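Local structure of ABC sugar transporter, periplasmic sugar binding protein (Legionella pneumophila subsp. pneumophila, 3ROT) at residues Y6-H11 with I90-R95; Q52-A57 with I65-P70; K122-T127 with Q157-F162; Y150-I155 with F193-Q198. The protein probably binds a carbohydrate in the periplasm and passes it to an ABC sugar transporter. One frame throughout, in Å; residues are numbered along the deposited sequence.

How the contacts relate
The four contacts fall in the two alpha/beta halves of the type I periplasmic-binding fold, each built on a parallel sheet. Contacts 1 and 2, with centres about 7 Å apart, share the six-stranded sheet: contact 1 joins the ends of strands 5-9 and 89-92, on either side of strand 64-67, and contact 2 sets helix 47-59 on that middle strand. Along the chain, 52-57 and 65-70 both lie between the two segments of contact 1. Contacts 3 and 4 follow, their segments alternating; their centres are about 12 Å apart and both use helix 143-158. Contacts 1 and 4, with centres about 22 Å apart, approach the cleft that holds glycerol, whereas contact 3 lies at the surface.

Contact 1 (Y6-H11 with I90-R95); sequences YYLITH and IAVDTR. With GOL (glycerol), chain C.
Val-92 CG2 meets Leu-8 CD1 at 4.4 Å, a light apolar touch across strand 64-67, which separates strands 5-9 and 89-92. Helix 16-32 also covers Leu-8, and helix 247-264 covers Val-92. Asp-93 centres a classic gamma turn, with positive phi (71°) and Thr-94 N bonded back to Val-92 O over 2.7 Å. The carboxylate, its CG anti to the backbone N (chi1 178°), extends toward His-11, and Asp-93 OD2 lies 3.7 Å from His-11 CE1, near the plane of the imidazole at its edge. The planes of ring and carboxylate are 39° apart. A glycerol, probably from the crystallisation liquor, joins the two: its O1 donates to Asp-93 OD2 at 2.6 Å and accepts from His-11 NE2 at 3.2 Å, while its O2 donates to Asp-93 OD1 at 2.8 Å. Thr-94 OG1 adds a 2.8 Å bond to Asp-93 OD2, arriving from above the carboxylate plane. With His-11 ND1 hydrogen-bonded to Thr-68 OG1, both nitrogens are held and the ring's rotation is fixed. His-142, Arg-148 and Asp-225 complete the glycerol site. Such polar loops at the C-terminal ends of parallel strands line the interdomain cleft of type I periplasmic-binding proteins, where sugar probably binds.

Contact 2 (Q52-A57 with I65-P70); sequences QFIESA and IATTIP
No aromatic ring or other flat side-chain group takes part where Ile-54 and Ala-57 meet Ile-65 and Thr-67, and there are thus no faces or edges to assign; methyl groups and one hydroxyl do the touching. The setting is a beta-alpha-beta unit, in which the chain leaves strand 35-39, runs through helix 47-59 and enters the parallel strand 64-67, passing over strand 5-9 on the way. Ala-57 points at the strand, while Ile-54, one turn earlier in the helix, reaches Thr-67 only with the end of its CG1 branch; Ile-65 and Thr-67 stand two residues apart on one face of the strand. The backbones stay well separated, with CA of Ile-54 and CA of Thr-67 8.2 Å apart, so that side chains bridge the gap. Both isoleucines do this with extended CG1 branches, chi2 being 173° in Ile-54 and 178° in Ile-65. The tip of Ile-65, CD1, lies 3.9 Å from Ala-57 CB. Tyr-7 and Ile-9 of strand 5-9 continue this apolar layer, and Phe-75 packs against Ile-54. The Thr-67 hydroxyl is buried here but bonded to Ile-9 O, a backbone carbonyl of the neighbouring strand. The side chains of Ile-54 and Thr-67 cross at about a right angle, and Ile-54 CD1 comes to rest 3.8 Å from Thr-67 OG1.

Contact 3 (K122-T127 with Q157-F162); sequences KALELT and QDKGIF
Leu-124 reaches from the last turn of helix 112-126 to Lys-159 and Ile-161, just where helix 143-158 gives way to strand 162-167. Two helix C-termini, the second closed by a Schellman motif, are thereby joined at the surface of one alpha/beta half of the type I periplasmic-binding fold; the centre of the contact lies about 23 Å from the centre of the chain. Apolar contact accounts for the whole of the join. The two methyls of Leu-124 divide the work: CD1 turns to the aliphatic root of Lys-159, CB of which is 4.0 Å away, and CD2 faces Ile-161. The 3.2 Å between Leu-124 CD1 and Lys-159 CG is shorter than carbon atoms normally allow, which makes the exact placing of these two groups doubtful. Lys-159 is bent at chi2 (-56°), which carries its ammonium end away from the leucine and lets the side chain offer hydrocarbon alone. Ala-130 touches both Leu-124 and Ile-161, and Leu-156 packs on Leu-124 from helix 143-158.

Backbone bonds shape the two helix ends. In the Schellman motif Gly-160 has positive phi (70°), and Gly-160 N is bonded to Gln-157 O over 3.0 Å; this turn brings Ile-161 round to face Leu-124. On the other side Thr-127 N still bonds to Ala-123 O at 2.7 Å, although Thr-127 has already left helical geometry. Polar side-chain links go elsewhere: Thr-127 OG1 pairs with Tyr-222 OH, and Lys-122 makes a cation-pi contact with Tyr-241. Across the join itself, Leu-124 CD2 lies 4.2 Å from Ile-161 CG1.

Contact 4 (Y150-I155 with F193-Q198); sequences YGIKTI and FCLTSQ
Ile-152, on the helical segment 150-155, stands opposite Phe-193, with the CA atoms of the two residues 8.5 Å apart. The segment 193-198 changes form along its length: strand through Cys-194, then a short connection at Leu-195 and Thr-196, then the first residues of helix 197-208. Thr-196 is the N-cap of that helix, its OG1 accepting from Gln-198 N at 3.0 Å; the same hydroxyl donates in the carbonyl plane to a lone pair of Gln-198 OE1, also bonded by Gln-139. Both bonds go to Gln-198 and cap the first turn of the helix.

Ile-152 carries the packing with both branches. Ile-152 CG2, anti to the backbone N, points onto the aromatic ring of Phe-193 in a CH-pi contact, 3.7 Å from the centroid and only 2° off the ring normal, so the methyl sits over the middle of the face. The other branch runs out through CG1 (chi2 170°) and puts Ile-152 CD1 above the rim of the same face, 3.7 Å from Phe-193 CD1. Ile-152 CD1 also lies 4.1 Å from Leu-195 CD2, making the methyl a wedge between phenyl ring and leucine. Ala-123 of helix 112-126 also packs on Phe-193. Leu-195 O accepts from Arg-148 NH1, an arginine that also holds the glycerol. A buried helix-on-strand layer of this kind, ending in a capped helix near the cleft, belongs to the Rossmann-like parallel alpha/beta half of the type I periplasmic-binding fold.

Contact 1 (Y6-H11 with I90-R95)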
loop_
_atom_site.group_PDB
_atom_site.type_symbol
_atom_site.label_atom_id
_atom_site.label_comp_id
_atom_site.label_asym_id
_atom_site.label_seq_id
_atom_site.Cartn_x
_atom_site.Cartn_y
_atom_site.Cartn_z
ATOM N N TYR A 6 -11.294 7.328 24.057
ATOM C CA TYR A 6 -12.029 7.428 22.803
ATOM C C TYR A 6 -11.501 6.421 21.788
ATOM O O TYR A 6 -10.340 6.013 21.848
ATOM C CB TYR A 6 -11.918 8.845 22.229
ATOM C CG TYR A 6 -12.603 9.895 23.072
ATOM C CD1 TYR A 6 -13.970 10.161 22.927
ATOM C CD2 TYR A 6 -11.895 10.596 24.048
ATOM C CE1 TYR A 6 -14.606 11.098 23.734
ATOM C CE2 TYR A 6 -12.522 11.527 24.859
ATOM C CZ TYR A 6 -13.875 11.775 24.700
ATOM O OH TYR A 6 -14.497 12.697 25.516
ATOM N N TYR A 7 -12.363 6.033 20.853
ATOM C CA TYR A 7 -11.997 5.071 19.814
ATOM C C TYR A 7 -12.305 5.596 18.416
ATOM O O TYR A 7 -13.315 6.268 18.202
ATOM C CB TYR A 7 -12.770 3.761 19.992
ATOM C CG TYR A 7 -12.309 2.880 21.133
ATOM C CD1 TYR A 7 -11.212 2.034 20.988
ATOM C CD2 TYR A 7 -12.995 2.867 22.344
ATOM C CE1 TYR A 7 -10.816 1.188 22.021
ATOM C CE2 TYR A 7 -12.603 2.026 23.387
ATOM C CZ TYR A 7 -11.518 1.190 23.215
ATOM O OH TYR A 7 -11.147 0.337 24.228
ATOM N N LEU A 8 -11.419 5.287 17.477
ATOM C CA LEU A 8 -11.612 5.645 16.077
ATOM C C LEU A 8 -11.515 4.299 15.371
ATOM O O LEU A 8 -10.454 3.682 15.328
ATOM C CB LEU A 8 -10.524 6.606 15.573
ATOM C CG LEU A 8 -10.483 6.851 14.052
ATOM C CD1 LEU A 8 -11.881 7.164 13.518
ATOM C CD2 LEU A 8 -9.523 7.998 13.735
ATOM N N ILE A 9 -12.634 3.830 14.840
ATOM C CA ILE A 9 -12.661 2.535 14.188
ATOM C C ILE A 9 -12.975 2.657 12.702
ATOM O O ILE A 9 -13.905 3.361 12.312
ATOM C CB ILE A 9 -13.691 1.631 14.907
ATOM C CG1 ILE A 9 -13.398 1.651 16.416
ATOM C CG2 ILE A 9 -13.622 0.212 14.354
ATOM C CD1 ILE A 9 -14.357 0.863 17.298
ATOM N N THR A 10 -12.181 1.985 11.867
ATOM C CA THR A 10 -12.390 2.021 10.426
ATOM C C THR A 10 -12.334 0.626 9.820
ATOM O O THR A 10 -12.035 -0.348 10.502
ATOM C CB THR A 10 -11.343 2.919 9.707
ATOM O OG1 THR A 10 -10.038 2.344 9.837
ATOM C CG2 THR A 10 -11.350 4.325 10.310
ATOM N N HIS A 11 -12.640 0.543 8.533
ATOM C CA HIS A 11 -12.640 -0.732 7.827
ATOM C C HIS A 11 -11.352 -0.962 7.040
ATOM O O HIS A 11 -11.208 -1.974 6.364
ATOM C CB HIS A 11 -13.843 -0.802 6.876
ATOM C CG HIS A 11 -13.954 0.377 5.960
ATOM N ND1 HIS A 11 -14.634 1.528 6.305
ATOM C CD2 HIS A 11 -13.431 0.601 4.730
ATOM C CE1 HIS A 11 -14.526 2.409 5.325
ATOM N NE2 HIS A 11 -13.800 1.872 4.359
ATOM N N ILE A 90 -20.230 8.441 16.577
ATOM C CA ILE A 90 -20.233 9.373 15.462
ATOM C C ILE A 90 -19.789 8.627 14.214
ATOM O O ILE A 90 -18.850 7.838 14.259
ATOM C CB ILE A 90 -19.282 10.569 15.737
ATOM C CG1 ILE A 90 -19.936 11.510 16.753
ATOM C CG2 ILE A 90 -18.972 11.322 14.448
ATOM C CD1 ILE A 90 -19.113 12.754 17.050
ATOM N N ALA A 91 -20.485 8.848 13.105
ATOM C CA ALA A 91 -20.125 8.177 11.864
ATOM C C ALA A 91 -19.182 9.078 11.071
ATOM O O ALA A 91 -19.413 10.279 10.953
ATOM C CB ALA A 91 -21.377 7.871 11.038
ATOM N N VAL A 92 -18.113 8.490 10.547
ATOM C CA VAL A 92 -17.155 9.232 9.750
ATOM C C VAL A 92 -16.851 8.500 8.447
ATOM O O VAL A 92 -16.910 7.263 8.386
ATOM C CB VAL A 92 -15.832 9.451 10.523
ATOM C CG1 VAL A 92 -16.098 10.224 11.798
ATOM C CG2 VAL A 92 -15.192 8.113 10.839
ATOM N N ASP A 93 -16.555 9.279 7.412
ATOM C CA ASP A 93 -16.200 8.770 6.090
ATOM C C ASP A 93 -17.351 8.136 5.323
ATOM O O ASP A 93 -17.648 8.543 4.213
ATOM C CB ASP A 93 -15.045 7.771 6.212
ATOM C CG ASP A 93 -14.652 7.165 4.875
ATOM O OD1 ASP A 93 -14.034 7.874 4.049
ATOM O OD2 ASP A 93 -14.968 5.980 4.660
ATOM N N THR A 94 -17.991 7.136 5.914
ATOM C CA THR A 94 -19.101 6.457 5.259
ATOM C C THR A 94 -20.222 6.268 6.259
ATOM O O THR A 94 -19.976 5.932 7.422
ATOM C CB THR A 94 -18.707 5.050 4.743
ATOM O OG1 THR A 94 -17.520 5.138 3.949
ATOM C CG2 THR A 94 -19.842 4.457 3.896
ATOM N N ARG A 95 -21.450 6.475 5.801
ATOM C CA ARG A 95 -22.605 6.316 6.672
ATOM C C ARG A 95 -23.676 5.447 6.027
ATOM O O ARG A 95 -23.745 5.339 4.804
ATOM C CB ARG A 95 -23.208 7.676 7.007
ATOM C CG ARG A 95 -23.775 8.412 5.813
ATOM C CD ARG A 95 -24.728 9.480 6.282
ATOM N NE ARG A 95 -24.883 10.565 5.323
ATOM C CZ ARG A 95 -25.491 11.717 5.606
ATOM N NH1 ARG A 95 -25.999 11.918 6.819
ATOM N NH2 ARG A 95 -25.582 12.675 4.688
HETATM C C1 GOL C . -12.894 4.917 1.897
HETATM O O1 GOL C . -14.010 4.634 2.704
HETATM C C2 GOL C . -12.712 6.426 1.661
HETATM O O2 GOL C . -13.937 7.055 1.333
HETATM C C3 GOL C . -11.679 6.633 0.558
HETATM O O3 GOL C . -12.198 7.424 -0.482
#

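Contact 2 (Q52-A57 with I65-P70)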
loop_
_atom_site.group_PDB
_atom_site.type_symbol
_atom_site.label_atom_id
_atom_site.label_comp_id
_atom_site.label_asym_id
_atom_site.label_seq_id
_atom_site.Cartn_x
_atom_site.Cartn_y
_atom_site.Cartn_z
ATOM N N GLN A 52 -16.191 -6.765 15.208
ATOM C CA GLN A 52 -15.639 -7.270 16.456
ATOM C C GLN A 52 -14.920 -6.138 17.195
ATOM O O GLN A 52 -15.023 -6.020 18.416
ATOM C CB GLN A 52 -14.681 -8.430 16.174
ATOM C CG GLN A 52 -14.083 -9.048 17.424
ATOM C CD GLN A 52 -15.119 -9.276 18.510
ATOM O OE1 GLN A 52 -16.193 -9.833 18.259
ATOM N NE2 GLN A 52 -14.799 -8.851 19.731
ATOM N N PHE A 53 -14.193 -5.303 16.454
ATOM C CA PHE A 53 -13.499 -4.165 17.062
ATOM C C PHE A 53 -14.488 -3.273 17.824
ATOM O O PHE A 53 -14.258 -2.908 18.980
ATOM C CB PHE A 53 -12.794 -3.327 15.994
ATOM C CG PHE A 53 -11.484 -3.902 15.529
ATOM C CD1 PHE A 53 -10.513 -4.289 16.448
ATOM C CD2 PHE A 53 -11.205 -4.014 14.170
ATOM C CE1 PHE A 53 -9.279 -4.778 16.020
ATOM C CE2 PHE A 53 -9.978 -4.501 13.735
ATOM C CZ PHE A 53 -9.011 -4.883 14.663
ATOM N N ILE A 54 -15.585 -2.915 17.160
ATOM C CA ILE A 54 -16.619 -2.076 17.753
ATOM C C ILE A 54 -17.200 -2.742 18.992
ATOM O O ILE A 54 -17.448 -2.094 20.005
ATOM C CB ILE A 54 -17.774 -1.828 16.751
ATOM C CG1 ILE A 54 -17.264 -1.006 15.567
ATOM C CG2 ILE A 54 -18.925 -1.129 17.446
ATOM C CD1 ILE A 54 -18.262 -0.842 14.453
ATOM N N GLU A 55 -17.421 -4.046 18.886
ATOM C CA GLU A 55 -17.983 -4.836 19.970
ATOM C C GLU A 55 -17.052 -4.840 21.188
ATOM O O GLU A 55 -17.486 -4.592 22.311
ATOM C CB GLU A 55 -18.228 -6.262 19.471
ATOM C CG GLU A 55 -19.592 -6.840 19.818
ATOM C CD GLU A 55 -20.746 -5.949 19.393
ATOM O OE1 GLU A 55 -21.039 -4.969 20.105
ATOM O OE2 GLU A 55 -21.360 -6.220 18.342
ATOM N N SER A 56 -15.770 -5.114 20.972
ATOM C CA SER A 56 -14.834 -5.127 22.087
ATOM C C SER A 56 -14.646 -3.723 22.649
ATOM O O SER A 56 -14.389 -3.558 23.835
ATOM C CB SER A 56 -13.483 -5.725 21.665
ATOM O OG SER A 56 -12.939 -5.063 20.538
ATOM N N ALA A 57 -14.782 -2.708 21.802
ATOM C CA ALA A 57 -14.642 -1.335 22.266
ATOM C C ALA A 57 -15.784 -1.013 23.226
ATOM O O ALA A 57 -15.565 -0.419 24.283
ATOM C CB ALA A 57 -14.662 -0.371 21.085
ATOM N N ILE A 65 -17.049 6.935 20.468
ATOM C CA ILE A 65 -16.494 6.173 19.365
ATOM C C ILE A 65 -16.818 6.845 18.046
ATOM O O ILE A 65 -17.935 7.325 17.837
ATOM C CB ILE A 65 -17.069 4.728 19.308
ATOM C CG1 ILE A 65 -16.610 3.920 20.524
ATOM C CG2 ILE A 65 -16.599 4.020 18.033
ATOM C CD1 ILE A 65 -17.171 2.511 20.552
ATOM N N ALA A 66 -15.822 6.906 17.169
ATOM C CA ALA A 66 -16.017 7.448 15.839
ATOM C C ALA A 66 -15.777 6.205 14.990
ATOM O O ALA A 66 -14.833 5.451 15.243
ATOM C CB ALA A 66 -14.990 8.520 15.532
ATOM N N THR A 67 -16.646 5.960 14.016
ATOM C CA THR A 67 -16.480 4.777 13.189
ATOM C C THR A 67 -17.071 4.946 11.792
ATOM O O THR A 67 -17.970 5.753 11.581
ATOM C CB THR A 67 -17.124 3.529 13.866
ATOM O OG1 THR A 67 -16.808 2.354 13.112
ATOM C CG2 THR A 67 -18.636 3.664 13.944
ATOM N N THR A 68 -16.528 4.204 10.837
ATOM C CA THR A 68 -17.044 4.226 9.482
ATOM C C THR A 68 -18.160 3.177 9.513
ATOM O O THR A 68 -18.159 2.294 10.365
ATOM C CB THR A 68 -15.966 3.805 8.455
ATOM O OG1 THR A 68 -15.639 2.426 8.646
ATOM C CG2 THR A 68 -14.700 4.630 8.631
ATOM N N ILE A 69 -19.125 3.284 8.607
ATOM C CA ILE A 69 -20.217 2.329 8.564
ATOM C C ILE A 69 -20.459 2.041 7.083
ATOM O O ILE A 69 -21.410 2.556 6.488
ATOM C CB ILE A 69 -21.491 2.915 9.231
ATOM C CG1 ILE A 69 -21.123 3.546 10.581
ATOM C CG2 ILE A 69 -22.541 1.809 9.427
ATOM C CD1 ILE A 69 -22.303 4.172 11.349
ATOM N N PRO A 70 -19.580 1.221 6.468
ATOM C CA PRO A 70 -19.630 0.831 5.052
ATOM C C PRO A 70 -20.650 -0.239 4.675
ATOM O O PRO A 70 -20.615 -0.748 3.559
ATOM C CB PRO A 70 -18.209 0.369 4.779
ATOM C CG PRO A 70 -17.868 -0.330 6.046
ATOM C CD PRO A 70 -18.402 0.618 7.121
#

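Contact 3 (K122-T127 with Q157-F162)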
loop_
_atom_site.group_PDB
_atom_site.type_symbol
_atom_site.label_atom_id
_atom_site.label_comp_id
_atom_site.label_asym_id
_atom_site.label_seq_id
_atom_site.Cartn_x
_atom_site.Cartn_y
_atom_site.Cartn_z
ATOM N N LYS A 122 -16.845 17.485 -13.709
ATOM C CA LYS A 122 -15.526 18.065 -13.921
ATOM C C LYS A 122 -14.783 17.346 -15.050
ATOM O O LYS A 122 -14.120 17.979 -15.872
ATOM C CB LYS A 122 -14.714 18.007 -12.619
ATOM C CG LYS A 122 -13.276 18.487 -12.744
ATOM C CD LYS A 122 -13.173 19.877 -13.344
ATOM C CE LYS A 122 -14.081 20.859 -12.630
ATOM N NZ LYS A 122 -13.866 20.824 -11.164
ATOM N N ALA A 123 -14.899 16.023 -15.086
ATOM C CA ALA A 123 -14.247 15.227 -16.121
ATOM C C ALA A 123 -14.794 15.585 -17.508
ATOM O O ALA A 123 -14.059 15.590 -18.489
ATOM C CB ALA A 123 -14.455 13.737 -15.844
ATOM N N LEU A 124 -16.087 15.885 -17.586
ATOM C CA LEU A 124 -16.689 16.233 -18.869
ATOM C C LEU A 124 -16.256 17.623 -19.306
ATOM O O LEU A 124 -16.227 17.924 -20.496
ATOM C CB LEU A 124 -18.214 16.149 -18.792
ATOM C CG LEU A 124 -18.754 14.747 -18.499
ATOM C CD1 LEU A 124 -20.255 14.735 -18.686
ATOM C CD2 LEU A 124 -18.111 13.735 -19.433
ATOM N N GLU A 125 -15.910 18.463 -18.339
ATOM C CA GLU A 125 -15.447 19.814 -18.629
ATOM C C GLU A 125 -13.997 19.748 -19.107
ATOM O O GLU A 125 -13.637 20.310 -20.142
ATOM C CB GLU A 125 -15.522 20.686 -17.375
ATOM C CG GLU A 125 -15.074 22.117 -17.587
ATOM C CD GLU A 125 -14.821 22.856 -16.281
ATOM O OE1 GLU A 125 -15.631 22.705 -15.342
ATOM O OE2 GLU A 125 -13.813 23.596 -16.197
ATOM N N LEU A 126 -13.166 19.050 -18.339
ATOM C CA LEU A 126 -11.755 18.921 -18.659
ATOM C C LEU A 126 -11.461 17.959 -19.803
ATOM O O LEU A 126 -10.421 18.068 -20.446
ATOM C CB LEU A 126 -10.981 18.494 -17.405
ATOM C CG LEU A 126 -11.111 19.459 -16.220
ATOM C CD1 LEU A 126 -10.253 18.961 -15.061
ATOM C CD2 LEU A 126 -10.677 20.857 -16.634
ATOM N N THR A 127 -12.373 17.023 -20.059
ATOM C CA THR A 127 -12.193 16.051 -21.134
ATOM C C THR A 127 -13.381 16.098 -22.111
ATOM O O THR A 127 -14.210 15.183 -22.150
ATOM C CB THR A 127 -12.036 14.617 -20.563
ATOM O OG1 THR A 127 -10.902 14.573 -19.677
ATOM C CG2 THR A 127 -11.823 13.613 -21.685
ATOM N N GLN A 157 -24.509 9.372 -18.093
ATOM C CA GLN A 157 -25.706 8.964 -18.810
ATOM C C GLN A 157 -26.359 10.202 -19.437
ATOM O O GLN A 157 -26.771 10.178 -20.594
ATOM C CB GLN A 157 -26.690 8.296 -17.851
ATOM C CG GLN A 157 -27.851 7.599 -18.544
ATOM C CD GLN A 157 -29.012 7.325 -17.601
ATOM O OE1 GLN A 157 -28.826 6.798 -16.499
ATOM N NE2 GLN A 157 -30.219 7.677 -18.034
ATOM N N ASP A 158 -26.434 11.279 -18.663
ATOM C CA ASP A 158 -27.029 12.530 -19.120
ATOM C C ASP A 158 -26.429 13.053 -20.412
ATOM O O ASP A 158 -27.128 13.637 -21.237
ATOM C CB ASP A 158 -26.875 13.616 -18.058
ATOM C CG ASP A 158 -28.133 13.829 -17.254
ATOM O OD1 ASP A 158 -28.502 12.935 -16.463
ATOM O OD2 ASP A 158 -28.757 14.896 -17.422
ATOM N N LYS A 159 -25.129 12.848 -20.577
ATOM C CA LYS A 159 -24.430 13.335 -21.757
ATOM C C LYS A 159 -24.259 12.286 -22.851
ATOM O O LYS A 159 -23.667 12.560 -23.895
ATOM C CB LYS A 159 -23.069 13.884 -21.337
ATOM C CG LYS A 159 -23.157 14.798 -20.126
ATOM C CD LYS A 159 -24.127 15.951 -20.360
ATOM C CE LYS A 159 -24.248 16.837 -19.123
ATOM N NZ LYS A 159 -25.122 18.023 -19.367
ATOM N N GLY A 160 -24.781 11.089 -22.616
ATOM C CA GLY A 160 -24.669 10.040 -23.611
ATOM C C GLY A 160 -23.267 9.490 -23.790
ATOM O O GLY A 160 -22.866 9.135 -24.901
ATOM N N ILE A 161 -22.512 9.429 -22.698
ATOM C CA ILE A 161 -21.159 8.890 -22.732
ATOM C C ILE A 161 -21.274 7.428 -22.319
ATOM O O ILE A 161 -21.868 7.118 -21.287
ATOM C CB ILE A 161 -20.230 9.604 -21.730
ATOM C CG1 ILE A 161 -20.265 11.122 -21.952
ATOM C CG2 ILE A 161 -18.813 9.076 -21.884
ATOM C CD1 ILE A 161 -19.737 11.572 -23.297
ATOM N N PHE A 162 -20.735 6.531 -23.134
ATOM C CA PHE A 162 -20.776 5.106 -22.828
ATOM C C PHE A 162 -19.904 4.870 -21.598
ATOM O O PHE A 162 -18.861 5.501 -21.445
ATOM C CB PHE A 162 -20.231 4.291 -24.001
ATOM C CG PHE A 162 -21.009 4.453 -25.273
ATOM C CD1 PHE A 162 -22.376 4.173 -25.313
ATOM C CD2 PHE A 162 -20.374 4.856 -26.443
ATOM C CE1 PHE A 162 -23.099 4.290 -26.505
ATOM C CE2 PHE A 162 -21.088 4.975 -27.641
ATOM C CZ PHE A 162 -22.452 4.691 -27.670
#

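Contact 4 (Y150-I155 with F193-Q198)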
loop_
_atom_site.group_PDB
_atom_site.type_symbol
_atom_site.label_atom_id
_atom_site.label_comp_id
_atom_site.label_asym_id
_atom_site.label_seq_id
_atom_site.Cartn_x
_atom_site.Cartn_y
_atom_site.Cartn_z
ATOM N N TYR A 150 -22.574 5.708 -8.623
ATOM C CA TYR A 150 -23.897 6.107 -9.085
ATOM C C TYR A 150 -23.901 7.569 -9.500
ATOM O O TYR A 150 -24.438 7.925 -10.548
ATOM C CB TYR A 150 -24.953 5.900 -8.000
ATOM C CG TYR A 150 -26.361 6.106 -8.521
ATOM C CD1 TYR A 150 -27.018 5.103 -9.238
ATOM C CD2 TYR A 150 -27.018 7.319 -8.336
ATOM C CE1 TYR A 150 -28.301 5.308 -9.756
ATOM C CE2 TYR A 150 -28.293 7.539 -8.850
ATOM C CZ TYR A 150 -28.930 6.532 -9.558
ATOM O OH TYR A 150 -30.190 6.761 -10.067
ATOM N N GLY A 151 -23.312 8.418 -8.666
ATOM C CA GLY A 151 -23.257 9.829 -8.991
ATOM C C GLY A 151 -22.522 10.083 -10.294
ATOM O O GLY A 151 -22.923 10.922 -11.096
ATOM N N ILE A 152 -21.436 9.356 -10.517
ATOM C CA ILE A 152 -20.674 9.544 -11.742
ATOM C C ILE A 152 -21.489 9.106 -12.964
ATOM O O ILE A 152 -21.573 9.833 -13.956
ATOM C CB ILE A 152 -19.326 8.775 -11.673
ATOM C CG1 ILE A 152 -18.411 9.449 -10.637
ATOM C CG2 ILE A 152 -18.661 8.744 -13.050
ATOM C CD1 ILE A 152 -17.129 8.672 -10.287
ATOM N N LYS A 153 -22.107 7.934 -12.866
ATOM C CA LYS A 153 -22.910 7.387 -13.954
ATOM C C LYS A 153 -24.083 8.278 -14.379
ATOM O O LYS A 153 -24.397 8.362 -15.564
ATOM C CB LYS A 153 -23.425 6.002 -13.560
ATOM C CG LYS A 153 -22.313 5.002 -13.321
ATOM C CD LYS A 153 -22.849 3.686 -12.810
ATOM C CE LYS A 153 -21.716 2.752 -12.423
ATOM N NZ LYS A 153 -22.232 1.506 -11.802
ATOM N N THR A 154 -24.730 8.940 -13.424
ATOM C CA THR A 154 -25.849 9.814 -13.761
ATOM C C THR A 154 -25.378 10.937 -14.685
ATOM O O THR A 154 -26.048 11.263 -15.668
ATOM C CB THR A 154 -26.511 10.434 -12.502
ATOM O OG1 THR A 154 -25.544 11.190 -11.764
ATOM C CG2 THR A 154 -27.083 9.346 -11.615
ATOM N N ILE A 155 -24.222 11.522 -14.385
ATOM C CA ILE A 155 -23.705 12.591 -15.227
ATOM C C ILE A 155 -23.342 12.034 -16.602
ATOM O O ILE A 155 -23.680 12.623 -17.623
ATOM C CB ILE A 155 -22.458 13.254 -14.604
ATOM C CG1 ILE A 155 -22.800 13.813 -13.214
ATOM C CG2 ILE A 155 -21.928 14.338 -15.532
ATOM C CD1 ILE A 155 -24.042 14.701 -13.170
ATOM N N PHE A 193 -12.203 6.674 -14.129
ATOM C CA PHE A 193 -12.589 7.201 -12.829
ATOM C C PHE A 193 -12.178 6.176 -11.776
ATOM O O PHE A 193 -12.655 5.044 -11.807
ATOM C CB PHE A 193 -14.109 7.370 -12.731
ATOM C CG PHE A 193 -14.664 8.512 -13.526
ATOM C CD1 PHE A 193 -14.777 9.782 -12.958
ATOM C CD2 PHE A 193 -15.116 8.313 -14.827
ATOM C CE1 PHE A 193 -15.337 10.835 -13.672
ATOM C CE2 PHE A 193 -15.678 9.366 -15.548
ATOM C CZ PHE A 193 -15.787 10.627 -14.966
ATOM N N CYS A 194 -11.308 6.565 -10.850
ATOM C CA CYS A 194 -10.893 5.661 -9.769
ATOM C C CYS A 194 -11.678 6.074 -8.528
ATOM O O CYS A 194 -11.587 7.226 -8.094
ATOM C CB CYS A 194 -9.406 5.790 -9.484
ATOM S SG CYS A 194 -8.348 5.305 -10.855
ATOM N N LEU A 195 -12.438 5.138 -7.963
ATOM C CA LEU A 195 -13.252 5.430 -6.792
ATOM C C LEU A 195 -12.440 5.707 -5.528
ATOM O O LEU A 195 -12.934 6.353 -4.613
ATOM C CB LEU A 195 -14.278 4.308 -6.564
ATOM C CG LEU A 195 -15.279 4.162 -7.730
ATOM C CD1 LEU A 195 -16.294 3.072 -7.439
ATOM C CD2 LEU A 195 -15.985 5.489 -7.958
ATOM N N THR A 196 -11.205 5.211 -5.475
ATOM C CA THR A 196 -10.307 5.489 -4.341
ATOM C C THR A 196 -8.872 5.374 -4.850
ATOM O O THR A 196 -8.641 4.924 -5.978
ATOM C CB THR A 196 -10.460 4.499 -3.164
ATOM O OG1 THR A 196 -9.778 3.283 -3.477
ATOM C CG2 THR A 196 -11.925 4.199 -2.875
ATOM N N SER A 197 -7.909 5.764 -4.021
ATOM C CA SER A 197 -6.511 5.690 -4.421
ATOM C C SER A 197 -6.043 4.239 -4.580
ATOM O O SER A 197 -5.028 3.977 -5.230
ATOM C CB SER A 197 -5.634 6.431 -3.409
ATOM O OG SER A 197 -5.754 5.865 -2.120
ATOM N N GLN A 198 -6.777 3.291 -4.004
ATOM C CA GLN A 198 -6.392 1.880 -4.133
ATOM C C GLN A 198 -6.469 1.410 -5.586
ATOM O O GLN A 198 -5.758 0.485 -5.992
ATOM C CB GLN A 198 -7.292 0.992 -3.286
ATOM C CG GLN A 198 -7.259 1.290 -1.802
ATOM C CD GLN A 198 -8.458 0.686 -1.102
ATOM O OE1 GLN A 198 -9.614 0.982 -1.448
ATOM N NE2 GLN A 198 -8.199 -0.169 -0.125
#